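Local coordinates for acyl-[acyl-carrier-protein]--UDP-N-acetylglucosamine O-acyltransferase (Helicobacter pylori, PDB 1J2Z) that catalyses transfer of a (3R)-hydroxyacyl chain from acyl-carrier protein to UDP-N-acetylglucosamine, the first step of lipid A biosynthesis, at residues 170-182 / 243-256. Sequence-based numbering, arbitrary orientation.
Sequences KSALGKDVPPYCT and EICSFILESSRGVA. With SOG (octyl 1-thio-beta-D-glucopyranoside), chain B.
Asp176 makes the hydrogen bonds that cross this contact, using its backbone and its carboxylate at once. Its N donates to Gly254 O at 2.9 Å and its O accepts from Ala256 N at 2.8 Å, a pair of bonds that makes a single beta bridge centred on Asp176 and Val255. The carboxylate is directed at residues 251-254. There Ser251 OG, held anti to its own backbone N (chi1 -179°), donates to Asp176 OD2 over 2.8 Å, arriving from well above the carboxylate plane. A water links the same OD2 to Arg253 N, and Arg160 adds a salt bridge to this oxygen. Gly254 takes up a positive phi of 95°, a conformation that suits glycine, beside the bridge.

Van der Waals packing extends the contact from the helix to the loop after it. Phe247, its ring carried out anti to the backbone N (chi1 178°), lies obliquely against the chain from Asp176 to Pro179, with CE2 3.3 Å from Val177 O. Arg160 makes a cation-pi contact with the same ring. Pro179 packs on Ile244, and Pro178 CD rests 4.0 Å from Val255 CG1. Lys175 runs extended beyond CG, laying its methylenes over backbone atoms of 253-256, CD being 3.3 Å from Val255 O.

At the ligand end, Gly174 O lies above one face of the Arg253 guanidinium, 3.6 Å from NE. Arg253 NH1 bonds to Gln157 O, while NH2 approaches the octyl tail of the bound thioglucoside, 3.2 Å from C8'.

The contact thus fastens the C-terminal helical domain to the last coil of the left-handed beta-helix. With its carboxylate shared among serine, water and arginine, Asp176 would be expected to stay ionised, and the segment it anchors carries Arg253 into the ligand pocket.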
loop_
_atom_site.group_PDB
_atom_site.type_symbol
_atom_site.label_atom_id
_atom_site.label_comp_id
_atom_site.label_asym_id
_atom_site.label_seq_id
_atom_site.Cartn_x
_atom_site.Cartn_y
_atom_site.Cartn_z
ATOM N N LYS A 170 -0.838 -8.864 6.436
ATOM C CA LYS A 170 -2.195 -8.335 6.555
ATOM C C LYS A 170 -2.755 -8.298 7.975
ATOM O O LYS A 170 -3.968 -8.336 8.168
ATOM C CB LYS A 170 -3.153 -9.116 5.649
ATOM C CG LYS A 170 -3.139 -8.651 4.202
ATOM C CD LYS A 170 -4.185 -9.380 3.382
ATOM C CE LYS A 170 -4.406 -8.698 2.041
ATOM N NZ LYS A 170 -5.012 -7.345 2.205
ATOM N N SER A 171 -1.883 -8.216 8.972
ATOM C CA SER A 171 -2.353 -8.156 10.349
ATOM C C SER A 171 -2.448 -6.704 10.796
ATOM O O SER A 171 -1.885 -5.806 10.167
ATOM C CB SER A 171 -1.389 -8.892 11.282
ATOM O OG SER A 171 -1.219 -10.241 10.898
ATOM N N ALA A 172 -3.176 -6.486 11.884
ATOM C CA ALA A 172 -3.332 -5.165 12.475
ATOM C C ALA A 172 -3.039 -5.423 13.949
ATOM O O ALA A 172 -3.862 -6.002 14.656
ATOM C CB ALA A 172 -4.761 -4.657 12.288
ATOM N N LEU A 173 -1.858 -5.015 14.402
ATOM C CA LEU A 173 -1.449 -5.253 15.784
ATOM C C LEU A 173 -1.596 -4.028 16.681
ATOM O O LEU A 173 -1.027 -2.967 16.407
ATOM C CB LEU A 173 0.001 -5.752 15.811
ATOM C CG LEU A 173 0.595 -6.219 17.142
ATOM C CD1 LEU A 173 -0.207 -7.408 17.696
ATOM C CD2 LEU A 173 2.053 -6.624 16.921
ATOM N N GLY A 174 -2.365 -4.189 17.757
ATOM C CA GLY A 174 -2.581 -3.097 18.688
ATOM C C GLY A 174 -2.073 -3.390 20.089
ATOM O O GLY A 174 -2.287 -2.600 21.009
ATOM N N LYS A 175 -1.396 -4.521 20.260
ATOM C CA LYS A 175 -0.862 -4.890 21.564
ATOM C C LYS A 175 0.560 -5.431 21.469
ATOM O O LYS A 175 1.023 -5.803 20.390
ATOM C CB LYS A 175 -1.767 -5.924 22.235
ATOM C CG LYS A 175 -3.114 -5.374 22.685
ATOM C CD LYS A 175 -3.851 -6.397 23.534
ATOM C CE LYS A 175 -5.153 -5.840 24.083
ATOM N NZ LYS A 175 -5.851 -6.839 24.942
ATOM N N ASP A 176 1.247 -5.469 22.606
ATOM C CA ASP A 176 2.622 -5.955 22.673
ATOM C C ASP A 176 2.716 -7.459 22.468
ATOM O O ASP A 176 1.790 -8.207 22.798
ATOM C CB ASP A 176 3.243 -5.608 24.027
ATOM C CG ASP A 176 3.394 -4.118 24.237
ATOM O OD1 ASP A 176 3.087 -3.336 23.308
ATOM O OD2 ASP A 176 3.830 -3.728 25.340
ATOM N N VAL A 177 3.848 -7.902 21.935
ATOM C CA VAL A 177 4.071 -9.317 21.693
ATOM C C VAL A 177 5.354 -9.771 22.382
ATOM O O VAL A 177 6.439 -9.286 22.070
ATOM C CB VAL A 177 4.187 -9.612 20.188
ATOM C CG1 VAL A 177 4.345 -11.107 19.967
ATOM C CG2 VAL A 177 2.958 -9.081 19.456
ATOM N N PRO A 178 5.242 -10.721 23.325
ATOM C CA PRO A 178 6.393 -11.245 24.065
ATOM C C PRO A 178 7.356 -11.993 23.150
ATOM O O PRO A 178 6.983 -12.422 22.056
ATOM C CB PRO A 178 5.743 -12.150 25.104
ATOM C CG PRO A 178 4.568 -12.704 24.351
ATOM C CD PRO A 178 4.016 -11.460 23.679
ATOM N N PRO A 179 8.607 -12.171 23.591
ATOM C CA PRO A 179 9.607 -12.869 22.780
ATOM C C PRO A 179 9.258 -14.246 22.214
ATOM O O PRO A 179 8.566 -15.048 22.842
ATOM C CB PRO A 179 10.843 -12.901 23.689
ATOM C CG PRO A 179 10.298 -12.713 25.061
ATOM C CD PRO A 179 9.182 -11.729 24.874
ATOM N N TYR A 180 9.738 -14.481 20.996
ATOM C CA TYR A 180 9.556 -15.740 20.283
ATOM C C TYR A 180 8.127 -16.164 19.937
ATOM O O TYR A 180 7.870 -17.346 19.706
ATOM C CB TYR A 180 10.258 -16.856 21.063
ATOM C CG TYR A 180 11.726 -16.568 21.300
ATOM C CD1 TYR A 180 12.198 -16.219 22.566
ATOM C CD2 TYR A 180 12.640 -16.615 20.247
ATOM C CE1 TYR A 180 13.549 -15.922 22.773
ATOM C CE2 TYR A 180 13.983 -16.323 20.441
ATOM C CZ TYR A 180 14.431 -15.977 21.702
ATOM O OH TYR A 180 15.764 -15.683 21.880
ATOM N N CYS A 181 7.202 -15.210 19.884
ATOM C CA CYS A 181 5.816 -15.526 19.554
ATOM C C CYS A 181 5.457 -15.203 18.112
ATOM O O CYS A 181 6.041 -14.314 17.500
ATOM C CB CYS A 181 4.859 -14.760 20.467
ATOM S SG CYS A 181 4.963 -15.228 22.186
ATOM N N THR A 182 4.494 -15.942 17.571
ATOM C CA THR A 182 4.023 -15.708 16.214
ATOM C C THR A 182 2.644 -15.078 16.364
ATOM O O THR A 182 1.841 -15.521 17.185
ATOM C CB THR A 182 3.898 -17.016 15.418
ATOM O OG1 THR A 182 2.989 -17.899 16.085
ATOM C CG2 THR A 182 5.246 -17.683 15.289
ATOM N N GLU A 243 13.899 -12.038 30.560
ATOM C CA GLU A 243 13.633 -11.404 29.276
ATOM C C GLU A 243 12.142 -11.324 28.967
ATOM O O GLU A 243 11.636 -10.283 28.558
ATOM C CB GLU A 243 14.337 -12.190 28.173
ATOM C CG GLU A 243 14.264 -11.553 26.808
ATOM C CD GLU A 243 15.042 -12.340 25.774
ATOM O OE1 GLU A 243 15.164 -11.854 24.628
ATOM O OE2 GLU A 243 15.529 -13.445 26.109
ATOM N N ILE A 244 11.446 -12.435 29.174
ATOM C CA ILE A 244 10.018 -12.516 28.893
ATOM C C ILE A 244 9.127 -11.802 29.906
ATOM O O ILE A 244 8.276 -10.995 29.534
ATOM C CB ILE A 244 9.586 -13.992 28.783
ATOM C CG1 ILE A 244 10.285 -14.630 27.582
ATOM C CG2 ILE A 244 8.075 -14.099 28.655
ATOM C CD1 ILE A 244 10.050 -16.109 27.427
ATOM N N CYS A 245 9.327 -12.090 31.186
ATOM C CA CYS A 245 8.506 -11.486 32.226
ATOM C C CYS A 245 8.709 -9.989 32.430
ATOM O O CYS A 245 7.745 -9.261 32.678
ATOM C CB CYS A 245 8.708 -12.239 33.540
ATOM S SG CYS A 245 8.215 -13.965 33.403
ATOM N N SER A 246 9.945 -9.513 32.333
ATOM C CA SER A 246 10.176 -8.082 32.514
ATOM C C SER A 246 9.535 -7.338 31.346
ATOM O O SER A 246 9.044 -6.218 31.504
ATOM C CB SER A 246 11.675 -7.774 32.576
ATOM O OG SER A 246 12.292 -8.004 31.327
ATOM N N PHE A 247 9.537 -7.963 30.170
ATOM C CA PHE A 247 8.924 -7.352 28.989
ATOM C C PHE A 247 7.435 -7.160 29.271
ATOM O O PHE A 247 6.879 -6.077 29.072
ATOM C CB PHE A 247 9.086 -8.257 27.764
ATOM C CG PHE A 247 8.424 -7.718 26.522
ATOM C CD1 PHE A 247 9.015 -6.694 25.792
ATOM C CD2 PHE A 247 7.190 -8.212 26.104
ATOM C CE1 PHE A 247 8.391 -6.166 24.666
ATOM C CE2 PHE A 247 6.552 -7.689 24.977
ATOM C CZ PHE A 247 7.154 -6.664 24.257
ATOM N N ILE A 248 6.805 -8.228 29.745
ATOM C CA ILE A 248 5.385 -8.227 30.067
ATOM C C ILE A 248 4.998 -7.177 31.101
ATOM O O ILE A 248 4.038 -6.433 30.904
ATOM C CB ILE A 248 4.945 -9.620 30.574
ATOM C CG1 ILE A 248 4.986 -10.621 29.419
ATOM C CG2 ILE A 248 3.552 -9.549 31.182
ATOM C CD1 ILE A 248 4.746 -12.069 29.841
ATOM N N LEU A 249 5.738 -7.113 32.203
ATOM C CA LEU A 249 5.435 -6.148 33.256
ATOM C C LEU A 249 5.645 -4.700 32.818
ATOM O O LEU A 249 5.082 -3.787 33.413
ATOM C CB LEU A 249 6.281 -6.432 34.504
ATOM C CG LEU A 249 6.094 -7.787 35.196
ATOM C CD1 LEU A 249 6.973 -7.846 36.438
ATOM C CD2 LEU A 249 4.636 -7.990 35.572
ATOM N N GLU A 250 6.445 -4.489 31.776
ATOM C CA GLU A 250 6.704 -3.137 31.287
ATOM C C GLU A 250 5.709 -2.672 30.227
ATOM O O GLU A 250 5.718 -1.507 29.829
ATOM C CB GLU A 250 8.120 -3.044 30.713
ATOM C CG GLU A 250 9.215 -3.046 31.764
ATOM C CD GLU A 250 10.601 -3.080 31.150
ATOM O OE1 GLU A 250 10.874 -2.257 30.251
ATOM O OE2 GLU A 250 11.418 -3.927 31.568
ATOM N N SER A 251 4.847 -3.579 29.781
ATOM C CA SER A 251 3.863 -3.260 28.750
ATOM C C SER A 251 2.953 -2.069 29.061
ATOM O O SER A 251 2.426 -1.948 30.165
ATOM C CB SER A 251 2.997 -4.486 28.468
ATOM O OG SER A 251 2.053 -4.200 27.457
ATOM N N SER A 252 2.766 -1.203 28.066
ATOM C CA SER A 252 1.913 -0.024 28.197
ATOM C C SER A 252 0.550 -0.275 27.571
ATOM O O SER A 252 -0.487 0.030 28.159
ATOM C CB SER A 252 2.556 1.186 27.510
ATOM O OG SER A 252 3.599 1.736 28.293
ATOM N N ARG A 253 0.556 -0.831 26.366
ATOM C CA ARG A 253 -0.688 -1.110 25.662
ATOM C C ARG A 253 -1.281 -2.447 26.061
ATOM O O ARG A 253 -2.396 -2.775 25.670
ATOM C CB ARG A 253 -0.448 -1.085 24.152
ATOM C CG ARG A 253 0.151 0.217 23.668
ATOM C CD ARG A 253 -0.403 0.598 22.325
ATOM N NE ARG A 253 -1.852 0.749 22.383
ATOM C CZ ARG A 253 -2.605 1.092 21.345
ATOM N NH1 ARG A 253 -2.044 1.321 20.165
ATOM N NH2 ARG A 253 -3.919 1.203 21.488
ATOM N N GLY A 254 -0.535 -3.211 26.850
ATOM C CA GLY A 254 -1.009 -4.514 27.269
ATOM C C GLY A 254 -0.458 -5.564 26.327
ATOM O O GLY A 254 -0.028 -5.245 25.220
ATOM N N VAL A 255 -0.464 -6.817 26.761
ATOM C CA VAL A 255 0.048 -7.907 25.948
ATOM C C VAL A 255 -1.048 -8.498 25.075
ATOM O O VAL A 255 -2.208 -8.562 25.479
ATOM C CB VAL A 255 0.649 -9.005 26.837
ATOM C CG1 VAL A 255 1.059 -10.197 25.998
ATOM C CG2 VAL A 255 1.849 -8.447 27.581
ATOM N N ALA A 256 -0.671 -8.927 23.878
ATOM C CA ALA A 256 -1.618 -9.505 22.935
ATOM C C ALA A 256 -2.301 -10.752 23.484
ATOM O O ALA A 256 -1.804 -11.399 24.405
ATOM C CB ALA A 256 -0.912 -9.834 21.629
HETATM C C1 SOG B . 0.609 8.136 13.397
HETATM C C2 SOG B . 1.767 9.160 13.504
HETATM C C3 SOG B . 2.183 9.610 12.096
HETATM C C4 SOG B . 2.633 8.370 11.315
HETATM C C5 SOG B . 1.453 7.367 11.234
HETATM C C6 SOG B . 1.865 6.108 10.485
HETATM C "C1'" SOG B . -1.183 7.416 14.823
HETATM C "C2'" SOG B . -1.339 5.967 15.240
HETATM C "C3'" SOG B . -2.580 5.773 16.091
HETATM C "C4'" SOG B . -2.742 4.321 16.517
HETATM C "C5'" SOG B . -3.988 4.134 17.372
HETATM C "C6'" SOG B . -4.221 2.669 17.677
HETATM C "C7'" SOG B . -5.456 2.468 18.524
HETATM C "C8'" SOG B . -5.664 0.999 18.810
HETATM S S1 SOG B . 0.219 7.686 14.704
HETATM O O2 SOG B . 1.355 10.284 14.270
HETATM O O3 SOG B . 3.247 10.536 12.181
HETATM O O4 SOG B . 3.039 8.745 10.010
HETATM O O5 SOG B . 1.040 7.008 12.583
HETATM O O6 SOG B . 1.719 6.304 9.092
HETATM O O HOH W 1 3.184 -1.111 25.069
#